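Local coordinates for protein ABC-type phosphate transport system, periplasmic component (Lactobacillus brevis, PDB 4ECF) that probably serves as the extracytoplasmic phosphate-binding component of an ABC transporter that imports phosphate across the cytoplasmic membrane, at residues A2-T7 with L30-N35; T12-L17 with E208-K213; E19-Q24 with K221-Y226. All coordinates share one frame; numbering follows the deposited sequence.

Interaction 1 (A2-T7 with L30-N35)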
loop_
_atom_site.group_PDB
_atom_site.type_symbol
_atom_site.label_atom_id
_atom_site.label_comp_id
_atom_site.label_asym_id
_atom_site.label_seq_id
_atom_site.Cartn_x
_atom_site.Cartn_y
_atom_site.Cartn_z
ATOM N N ALA A 2 30.474 -15.753 4.372
ATOM C CA ALA A 2 30.200 -15.236 2.992
ATOM C C ALA A 2 28.683 -15.238 2.701
ATOM O O ALA A 2 28.010 -14.213 2.852
ATOM C CB ALA A 2 30.968 -16.056 1.957
ATOM N N GLY A 3 28.164 -16.389 2.286
ATOM C CA GLY A 3 26.728 -16.586 2.116
ATOM C C GLY A 3 26.165 -15.888 0.885
ATOM O O GLY A 3 26.897 -15.320 0.092
ATOM N N GLU A 4 24.852 -15.969 0.737
ATOM C CA GLU A 4 24.123 -15.457 -0.412
ATOM C C GLU A 4 23.282 -14.331 0.094
ATOM O O GLU A 4 22.521 -14.496 1.039
ATOM C CB GLU A 4 23.147 -16.489 -0.987
ATOM C CG GLU A 4 23.688 -17.603 -1.841
ATOM C CD GLU A 4 22.547 -18.524 -2.262
ATOM O OE1 GLU A 4 21.868 -19.068 -1.379
ATOM O OE2 GLU A 4 22.311 -18.697 -3.468
ATOM N N SER A 5 23.373 -13.190 -0.589
ATOM C CA SER A 5 22.645 -11.994 -0.238
ATOM C C SER A 5 21.827 -11.498 -1.422
ATOM O O SER A 5 22.240 -11.590 -2.576
ATOM C CB SER A 5 23.584 -10.869 0.180
ATOM O OG SER A 5 24.375 -11.261 1.285
ATOM N N ILE A 6 20.663 -10.955 -1.121
ATOM C CA ILE A 6 19.837 -10.224 -2.109
ATOM C C ILE A 6 19.262 -8.962 -1.434
ATOM O O ILE A 6 19.198 -8.874 -0.210
ATOM C CB ILE A 6 18.677 -11.058 -2.705
ATOM C CG1 ILE A 6 17.621 -11.383 -1.601
ATOM C CG2 ILE A 6 19.200 -12.288 -3.476
ATOM C CD1 ILE A 6 16.338 -12.081 -2.124
ATOM N N THR A 7 18.804 -8.016 -2.262
ATOM C CA THR A 7 18.208 -6.769 -1.827
ATOM C C THR A 7 16.896 -6.490 -2.572
ATOM O O THR A 7 16.814 -6.601 -3.811
ATOM C CB THR A 7 19.180 -5.624 -1.992
ATOM O OG1 THR A 7 20.378 -5.867 -1.216
ATOM C CG2 THR A 7 18.596 -4.286 -1.557
ATOM N N LEU A 30 20.204 -21.365 6.512
ATOM C CA LEU A 30 21.528 -20.923 6.949
ATOM C C LEU A 30 22.344 -20.320 5.796
ATOM O O LEU A 30 22.287 -20.789 4.692
ATOM C CB LEU A 30 22.283 -22.099 7.557
ATOM C CG LEU A 30 23.577 -21.808 8.345
ATOM C CD1 LEU A 30 23.280 -20.996 9.610
ATOM C CD2 LEU A 30 24.257 -23.135 8.679
ATOM N N GLY A 31 23.020 -19.210 6.077
ATOM C CA GLY A 31 23.955 -18.612 5.123
ATOM C C GLY A 31 23.264 -17.699 4.121
ATOM O O GLY A 31 23.775 -17.478 3.028
ATOM N N THR A 32 22.062 -17.242 4.460
ATOM C CA THR A 32 21.314 -16.357 3.590
ATOM C C THR A 32 21.073 -14.990 4.243
ATOM O O THR A 32 20.907 -14.885 5.424
ATOM C CB THR A 32 19.991 -16.966 3.094
ATOM O OG1 THR A 32 19.081 -17.153 4.185
ATOM C CG2 THR A 32 20.233 -18.252 2.304
ATOM N N PHE A 33 20.979 -13.958 3.407
ATOM C CA PHE A 33 20.819 -12.580 3.844
ATOM C C PHE A 33 19.870 -11.879 2.898
ATOM O O PHE A 33 20.051 -11.946 1.687
ATOM C CB PHE A 33 22.167 -11.847 3.810
ATOM C CG PHE A 33 23.201 -12.475 4.688
ATOM C CD1 PHE A 33 23.970 -13.532 4.204
ATOM C CD2 PHE A 33 23.356 -12.070 6.009
ATOM C CE1 PHE A 33 24.915 -14.164 5.021
ATOM C CE2 PHE A 33 24.305 -12.693 6.829
ATOM C CZ PHE A 33 25.074 -13.735 6.330
ATOM N N ILE A 34 18.839 -11.233 3.444
ATOM C CA ILE A 34 17.867 -10.525 2.636
ATOM C C ILE A 34 17.744 -9.125 3.203
ATOM O O ILE A 34 17.239 -8.930 4.315
ATOM C CB ILE A 34 16.489 -11.247 2.617
ATOM C CG1 ILE A 34 16.685 -12.686 2.067
ATOM C CG2 ILE A 34 15.457 -10.441 1.819
ATOM C CD1 ILE A 34 15.426 -13.519 2.176
ATOM N N ASN A 35 18.135 -8.148 2.385
ATOM C CA ASN A 35 18.156 -6.750 2.777
ATOM C C ASN A 35 16.937 -6.099 2.185
ATOM O O ASN A 35 16.680 -6.255 1.016
ATOM C CB ASN A 35 19.397 -6.108 2.212
ATOM C CG ASN A 35 20.644 -6.745 2.735
ATOM O OD1 ASN A 35 20.970 -6.593 3.900
ATOM N ND2 ASN A 35 21.317 -7.524 1.887
HETATM O O HOH W 1 23.946 -8.692 2.585
#
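E4-T7 and T32-N35 pair as parallel strands, residue for residue, with their axes 4.7 Å apart and their N-to-C directions 13° from each other. The hydrogen bonds alternate from strand to strand: E4 N gives to G31 O at 2.9 Å, F33 N to E4 O, I6 N to F33 O, and N35 N to I6 O, the last nearly straight at 173°. This is the strand pairing of a beta-alpha-beta unit, in which helix 15-28 carries the chain from strand 4-10 to strand 32-39. The two faces differ in character. On one, I6 and I34 lie side by side, CG1 to CG1 at 4.0 Å, next to helix 218-228. On the other, S5 OG stands 3.4 Å from F33 CB and approaches the F33 ring obliquely, while G3 CA and E4 O lie at the ring's edge. N35 turns CG anti to its carbonyl carbon (chi1 -61°), setting CG near I6 O; its ND2 adds a weak bond to that oxygen, which N35 N already grips. One water bridges polar groups here, accepting from N35 ND2 at 3.0 Å and bonding S5 OG at 2.9 Å. A CB on G3 would clash with G31 O and the F33 ring.

Interaction 2 (T12-L17 with E208-K213). With PO4 (phosphate ion), chain B.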
loop_
_atom_site.group_PDB
_atom_site.type_symbol
_atom_site.label_atom_id
_atom_site.label_comp_id
_atom_site.label_asym_id
_atom_site.label_seq_id
_atom_site.Cartn_x
_atom_site.Cartn_y
_atom_site.Cartn_z
ATOM N N THR A 12 6.566 1.028 0.518
ATOM C CA THR A 12 6.466 1.026 1.977
ATOM C C THR A 12 5.206 0.313 2.496
ATOM O O THR A 12 5.212 -0.214 3.615
ATOM C CB THR A 12 6.594 2.456 2.583
ATOM O OG1 THR A 12 5.437 3.226 2.269
ATOM C CG2 THR A 12 7.841 3.132 2.024
ATOM N N ALA A 13 4.173 0.207 1.668
ATOM C CA ALA A 13 3.013 -0.600 2.028
ATOM C C ALA A 13 3.349 -2.099 2.152
ATOM O O ALA A 13 2.804 -2.811 3.004
ATOM C CB ALA A 13 1.885 -0.420 1.026
ATOM N N LEU A 14 4.287 -2.562 1.314
ATOM C CA LEU A 14 4.635 -3.965 1.200
ATOM C C LEU A 14 5.854 -4.298 2.104
ATOM O O LEU A 14 6.086 -5.445 2.488
ATOM C CB LEU A 14 4.968 -4.256 -0.255
ATOM C CG LEU A 14 5.213 -5.695 -0.697
ATOM C CD1 LEU A 14 4.270 -6.735 -0.072
ATOM C CD2 LEU A 14 5.244 -5.749 -2.230
ATOM N N GLN A 15 6.565 -3.258 2.504
ATOM C CA GLN A 15 7.789 -3.397 3.246
ATOM C C GLN A 15 7.623 -4.296 4.484
ATOM O O GLN A 15 8.485 -5.151 4.763
ATOM C CB GLN A 15 8.327 -2.029 3.625
ATOM C CG GLN A 15 9.733 -2.079 4.207
ATOM C CD GLN A 15 10.313 -0.700 4.451
ATOM O OE1 GLN A 15 9.784 0.310 3.978
ATOM N NE2 GLN A 15 11.440 -0.660 5.171
ATOM N N PRO A 16 6.544 -4.121 5.260
ATOM C CA PRO A 16 6.459 -4.955 6.483
ATOM C C PRO A 16 6.389 -6.447 6.174
ATOM O O PRO A 16 6.971 -7.266 6.911
ATOM C CB PRO A 16 5.155 -4.456 7.156
ATOM C CG PRO A 16 4.945 -3.069 6.603
ATOM C CD PRO A 16 5.470 -3.104 5.207
ATOM N N LEU A 17 5.659 -6.812 5.135
ATOM C CA LEU A 17 5.572 -8.238 4.760
ATOM C C LEU A 17 6.940 -8.773 4.240
ATOM O O LEU A 17 7.374 -9.903 4.586
ATOM C CB LEU A 17 4.502 -8.465 3.691
ATOM C CG LEU A 17 4.381 -9.870 3.120
ATOM C CD1 LEU A 17 4.147 -10.893 4.243
ATOM C CD2 LEU A 17 3.259 -9.920 2.064
ATOM N N GLU A 208 -0.106 -6.590 -4.449
ATOM C CA GLU A 208 1.309 -6.423 -4.060
ATOM C C GLU A 208 2.186 -7.276 -4.940
ATOM O O GLU A 208 1.929 -8.492 -5.118
ATOM C CB GLU A 208 1.513 -6.826 -2.611
ATOM C CG GLU A 208 0.754 -5.960 -1.609
ATOM C CD GLU A 208 1.321 -4.569 -1.442
ATOM O OE1 GLU A 208 1.473 -3.846 -2.468
ATOM O OE2 GLU A 208 1.594 -4.227 -0.275
ATOM N N HIS A 209 3.255 -6.659 -5.473
ATOM C CA HIS A 209 4.106 -7.266 -6.506
ATOM C C HIS A 209 5.559 -7.320 -6.075
ATOM O O HIS A 209 6.080 -6.323 -5.510
ATOM C CB HIS A 209 4.073 -6.430 -7.768
ATOM C CG HIS A 209 2.715 -6.193 -8.341
ATOM N ND1 HIS A 209 2.286 -6.790 -9.475
ATOM C CD2 HIS A 209 1.760 -5.270 -7.985
ATOM C CE1 HIS A 209 1.056 -6.289 -9.808
ATOM N NE2 HIS A 209 0.728 -5.369 -8.870
ATOM N N LEU A 210 6.218 -8.440 -6.356
ATOM C CA LEU A 210 7.691 -8.561 -6.209
ATOM C C LEU A 210 8.240 -8.699 -7.626
ATOM O O LEU A 210 8.182 -9.775 -8.191
ATOM C CB LEU A 210 8.080 -9.753 -5.348
ATOM C CG LEU A 210 7.557 -9.764 -3.898
ATOM C CD1 LEU A 210 8.061 -10.982 -3.152
ATOM C CD2 LEU A 210 7.940 -8.496 -3.161
ATOM N N TYR A 211 8.591 -7.609 -8.271
ATOM C CA TYR A 211 9.142 -7.637 -9.602
ATOM C C TYR A 211 10.602 -8.002 -9.629
ATOM O O TYR A 211 11.390 -7.521 -8.787
ATOM C CB TYR A 211 8.980 -6.237 -10.241
ATOM C CG TYR A 211 7.624 -6.033 -10.907
ATOM C CD1 TYR A 211 7.345 -6.599 -12.163
ATOM C CD2 TYR A 211 6.599 -5.346 -10.257
ATOM C CE1 TYR A 211 6.107 -6.405 -12.769
ATOM C CE2 TYR A 211 5.345 -5.148 -10.867
ATOM C CZ TYR A 211 5.086 -5.693 -12.089
ATOM O OH TYR A 211 3.846 -5.496 -12.704
ATOM N N THR A 212 10.957 -8.768 -10.666
ATOM C CA THR A 212 12.358 -9.082 -11.003
ATOM C C THR A 212 12.691 -8.657 -12.435
ATOM O O THR A 212 11.807 -8.425 -13.255
ATOM C CB THR A 212 12.667 -10.571 -10.782
ATOM O OG1 THR A 212 11.872 -11.358 -11.670
ATOM C CG2 THR A 212 12.423 -10.974 -9.260
ATOM N N LYS A 213 13.984 -8.458 -12.680
ATOM C CA LYS A 213 14.496 -8.177 -14.037
ATOM C C LYS A 213 14.894 -9.485 -14.646
ATOM O O LYS A 213 15.906 -10.092 -14.264
ATOM C CB LYS A 213 15.683 -7.223 -13.993
ATOM C CG LYS A 213 16.048 -6.663 -15.392
ATOM C CD LYS A 213 17.020 -5.503 -15.290
ATOM C CE LYS A 213 17.446 -5.089 -16.697
ATOM N NZ LYS A 213 17.899 -3.681 -16.775
HETATM P P PO4 B . 4.106 3.079 -1.309
HETATM O O1 PO4 B . 2.957 4.049 -1.066
HETATM O O2 PO4 B . 4.475 2.946 -2.742
HETATM O O3 PO4 B . 5.302 3.388 -0.452
HETATM O O4 PO4 B . 3.650 1.624 -0.804
#
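L14 lays its side chain against the acidic end of E208, the two meeting tip to tip. E208 OE2 comes 3.4 Å from L14 CB, and L14 CD1 lies 3.7 Å from E208 CB, so the leucine touches the glutamate from the carboxylate back to the first carbon of its side chain. Two torsions make this possible: L14 holds CG anti to its backbone N (chi1 -173°), and E208 bends at chi2 (-72°), which turns CD back to within 3.8 Å of L14 CB. The other methyl of the leucine, CD2, rests 3.4 Å from H209 O and packs on L210 CD2, joining the segment leading into helix 15-28 to strand 205-213 of the central sheet. A13 stands between this patch and the bound phosphate ion: its CB touches phosphate O4 on one hand and lies 4.0 Å from E208 OE2 on the other. The phosphate takes three bonds from this segment, from T12 N and T12 OG1 to O3 and from A13 N to O4, the hydroxyl bond being 2.7 Å long; S11, T41, R127, S131, G132 and T133 supply others, consistent with the ligand site of a phosphate receptor. Amides and the T12 hydroxyl thus hold the anion while the L14 side chain packs on the strand. With leucine carbons against its carboxylate and a phosphate oxygen, O4, 6.2 Å from its OE2, E208 would probably hold a proton more readily than a glutamate in water.

Interaction 3 (E19-Q24 with K221-Y226). With EDO (1,2-ethanediol), chain I.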
loop_
_atom_site.group_PDB
_atom_site.type_symbol
_atom_site.label_atom_id
_atom_site.label_comp_id
_atom_site.label_asym_id
_atom_site.label_seq_id
_atom_site.Cartn_x
_atom_site.Cartn_y
_atom_site.Cartn_z
ATOM N N GLU A 19 9.947 -7.591 4.948
ATOM C CA GLU A 19 10.846 -7.660 6.080
ATOM C C GLU A 19 10.557 -8.892 6.952
ATOM O O GLU A 19 11.461 -9.588 7.416
ATOM C CB GLU A 19 10.752 -6.395 6.935
ATOM C CG GLU A 19 11.375 -5.216 6.258
ATOM C CD GLU A 19 11.298 -3.946 7.064
ATOM O OE1 GLU A 19 10.408 -3.861 7.933
ATOM O OE2 GLU A 19 12.120 -3.040 6.792
ATOM N N ALA A 20 9.276 -9.129 7.249
ATOM C CA ALA A 20 8.925 -10.276 8.111
ATOM C C ALA A 20 9.231 -11.613 7.434
ATOM O O ALA A 20 9.809 -12.525 8.068
ATOM C CB ALA A 20 7.467 -10.214 8.566
ATOM N N ALA A 21 8.909 -11.706 6.144
ATOM C CA ALA A 21 9.134 -12.938 5.396
ATOM C C ALA A 21 10.657 -13.152 5.223
ATOM O O ALA A 21 11.155 -14.272 5.303
ATOM C CB ALA A 21 8.450 -12.917 4.041
ATOM N N GLY A 22 11.375 -12.071 4.982
ATOM C CA GLY A 22 12.828 -12.132 4.834
ATOM C C GLY A 22 13.498 -12.641 6.093
ATOM O O GLY A 22 14.358 -13.494 6.009
ATOM N N GLU A 23 13.117 -12.125 7.267
ATOM C CA GLU A 23 13.762 -12.572 8.508
ATOM C C GLU A 23 13.392 -14.019 8.805
ATOM O O GLU A 23 14.209 -14.811 9.279
ATOM C CB GLU A 23 13.365 -11.666 9.704
ATOM C CG GLU A 23 14.184 -11.953 10.974
ATOM C CD GLU A 23 13.705 -13.176 11.772
ATOM O OE1 GLU A 23 12.478 -13.449 11.747
ATOM O OE2 GLU A 23 14.547 -13.880 12.416
ATOM N N GLN A 24 12.153 -14.376 8.526
ATOM C CA GLN A 24 11.750 -15.744 8.726
ATOM C C GLN A 24 12.530 -16.688 7.795
ATOM O O GLN A 24 13.043 -17.701 8.242
ATOM C CB GLN A 24 10.240 -15.879 8.581
ATOM C CG GLN A 24 9.730 -17.226 9.078
ATOM C CD GLN A 24 8.236 -17.270 9.165
ATOM O OE1 GLN A 24 7.579 -17.923 8.337
ATOM N NE2 GLN A 24 7.688 -16.586 10.156
ATOM N N LYS A 221 14.898 -16.174 -6.517
ATOM C CA LYS A 221 13.846 -17.110 -6.929
ATOM C C LYS A 221 13.305 -17.870 -5.717
ATOM O O LYS A 221 12.066 -17.969 -5.543
ATOM C CB LYS A 221 14.396 -18.093 -7.971
ATOM C CG LYS A 221 13.430 -19.196 -8.372
ATOM C CD LYS A 221 14.104 -20.101 -9.392
ATOM C CE LYS A 221 13.258 -21.274 -9.861
ATOM N NZ LYS A 221 12.073 -20.843 -10.679
ATOM N N ALA A 222 14.211 -18.376 -4.883
ATOM C CA ALA A 222 13.812 -19.139 -3.722
ATOM C C ALA A 222 12.960 -18.344 -2.752
ATOM O O ALA A 222 11.964 -18.842 -2.233
ATOM C CB ALA A 222 15.025 -19.737 -3.011
ATOM N N PHE A 223 13.344 -17.091 -2.499
ATOM C CA PHE A 223 12.584 -16.270 -1.590
ATOM C C PHE A 223 11.182 -15.963 -2.127
ATOM O O PHE A 223 10.192 -16.008 -1.378
ATOM C CB PHE A 223 13.338 -14.981 -1.322
ATOM C CG PHE A 223 12.625 -14.013 -0.427
ATOM C CD1 PHE A 223 12.217 -14.384 0.838
ATOM C CD2 PHE A 223 12.435 -12.703 -0.828
ATOM C CE1 PHE A 223 11.596 -13.486 1.672
ATOM C CE2 PHE A 223 11.828 -11.800 0.012
ATOM C CZ PHE A 223 11.407 -12.189 1.262
ATOM N N ILE A 224 11.095 -15.581 -3.394
ATOM C CA ILE A 224 9.766 -15.332 -3.976
ATOM C C ILE A 224 8.878 -16.582 -3.882
ATOM O O ILE A 224 7.689 -16.489 -3.447
ATOM C CB ILE A 224 9.876 -14.750 -5.409
ATOM C CG1 ILE A 224 10.512 -13.363 -5.376
ATOM C CG2 ILE A 224 8.488 -14.668 -6.053
ATOM C CD1 ILE A 224 10.878 -12.899 -6.764
ATOM N N THR A 225 9.416 -17.743 -4.250
ATOM C CA THR A 225 8.695 -19.006 -4.101
ATOM C C THR A 225 8.184 -19.193 -2.642
ATOM O O THR A 225 7.022 -19.519 -2.405
ATOM C CB THR A 225 9.584 -20.145 -4.514
ATOM O OG1 THR A 225 9.882 -19.995 -5.911
ATOM C CG2 THR A 225 8.924 -21.505 -4.239
ATOM N N TYR A 226 9.055 -18.893 -1.678
ATOM C CA TYR A 226 8.701 -18.975 -0.259
ATOM C C TYR A 226 7.559 -18.047 0.124
ATOM O O TYR A 226 6.588 -18.482 0.733
ATOM C CB TYR A 226 9.955 -18.709 0.585
ATOM C CG TYR A 226 9.787 -18.808 2.070
ATOM C CD1 TYR A 226 9.953 -20.017 2.736
ATOM C CD2 TYR A 226 9.604 -17.678 2.828
ATOM C CE1 TYR A 226 9.857 -20.086 4.108
ATOM C CE2 TYR A 226 9.524 -17.755 4.220
ATOM C CZ TYR A 226 9.656 -18.942 4.836
ATOM O OH TYR A 226 9.566 -19.031 6.220
HETATM C C1 EDO I . 9.087 -0.102 8.116
HETATM O O1 EDO I . 8.308 0.877 8.816
HETATM C C2 EDO I . 8.169 -1.205 7.608
HETATM O O2 EDO I . 8.214 -2.350 8.472
#
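The connecting helix of the beta-alpha-beta unit, 15-28, crosses helix 218-228 here, with A21, G22 and Q24 meeting F223 and Y226. The short helical segments cross at 114° with their axes 10.6 Å apart, and two aromatic side chains span the gap. F223 points its ring tip at the backbone: CE1 is 3.6 Å from G22 N, and A21 C lies at the ring's edge, in its plane. A21 CB adds an apolar touch to the same CE1 at 4.0 Å. G22 CA also lies 3.7 Å from F223 CE1. Y226 starts toward the facing helix with CG anti to its backbone N (chi1 -178°), and its CE2 lies 4.0 Å from A21 O. Its hydroxyl reaches Q24, whose side chain crosses it at about a right angle, amide and ring planes 89° apart; Y226 OH is 3.1 Å from Q24 OE1 and 3.4 Å from Q24 CG, while its hydrogen bond is with E28 OE1. An alanine at Q24 would probably open a gap beside Y226 OH, which would lose its packing against CG and the amide and be less firmly kept in position. Around the crossing, Y25 meets the Y226 ring edge-to-face, helix 230-239 places I232 and L236 against Q24, and I224 turns to strand 205-213.

How the interactions relate
Interaction 1 is a surface contact made chiefly by backbone bonds, whereas interactions 2 and 3 are buried and rely on side-chain packing. Helix 15-28 ties them together: it connects the two strands of interaction 1, its N-terminal part takes part in interaction 2, and it supplies its middle to interaction 3. The first and third meet directly, I34 CD1 lying 3.6 Å from F223 CD1, where the isoleucines of the strand pair reach the helix crossing. The second and third touch through T212 CG2 and I224 CD1, while the first and second stay apart. Chemistry follows place: water joins polar groups at the edge, aromatic rings fill the crossing, and in interaction 2 a carboxylate is packed against leucine carbons near the phosphate site.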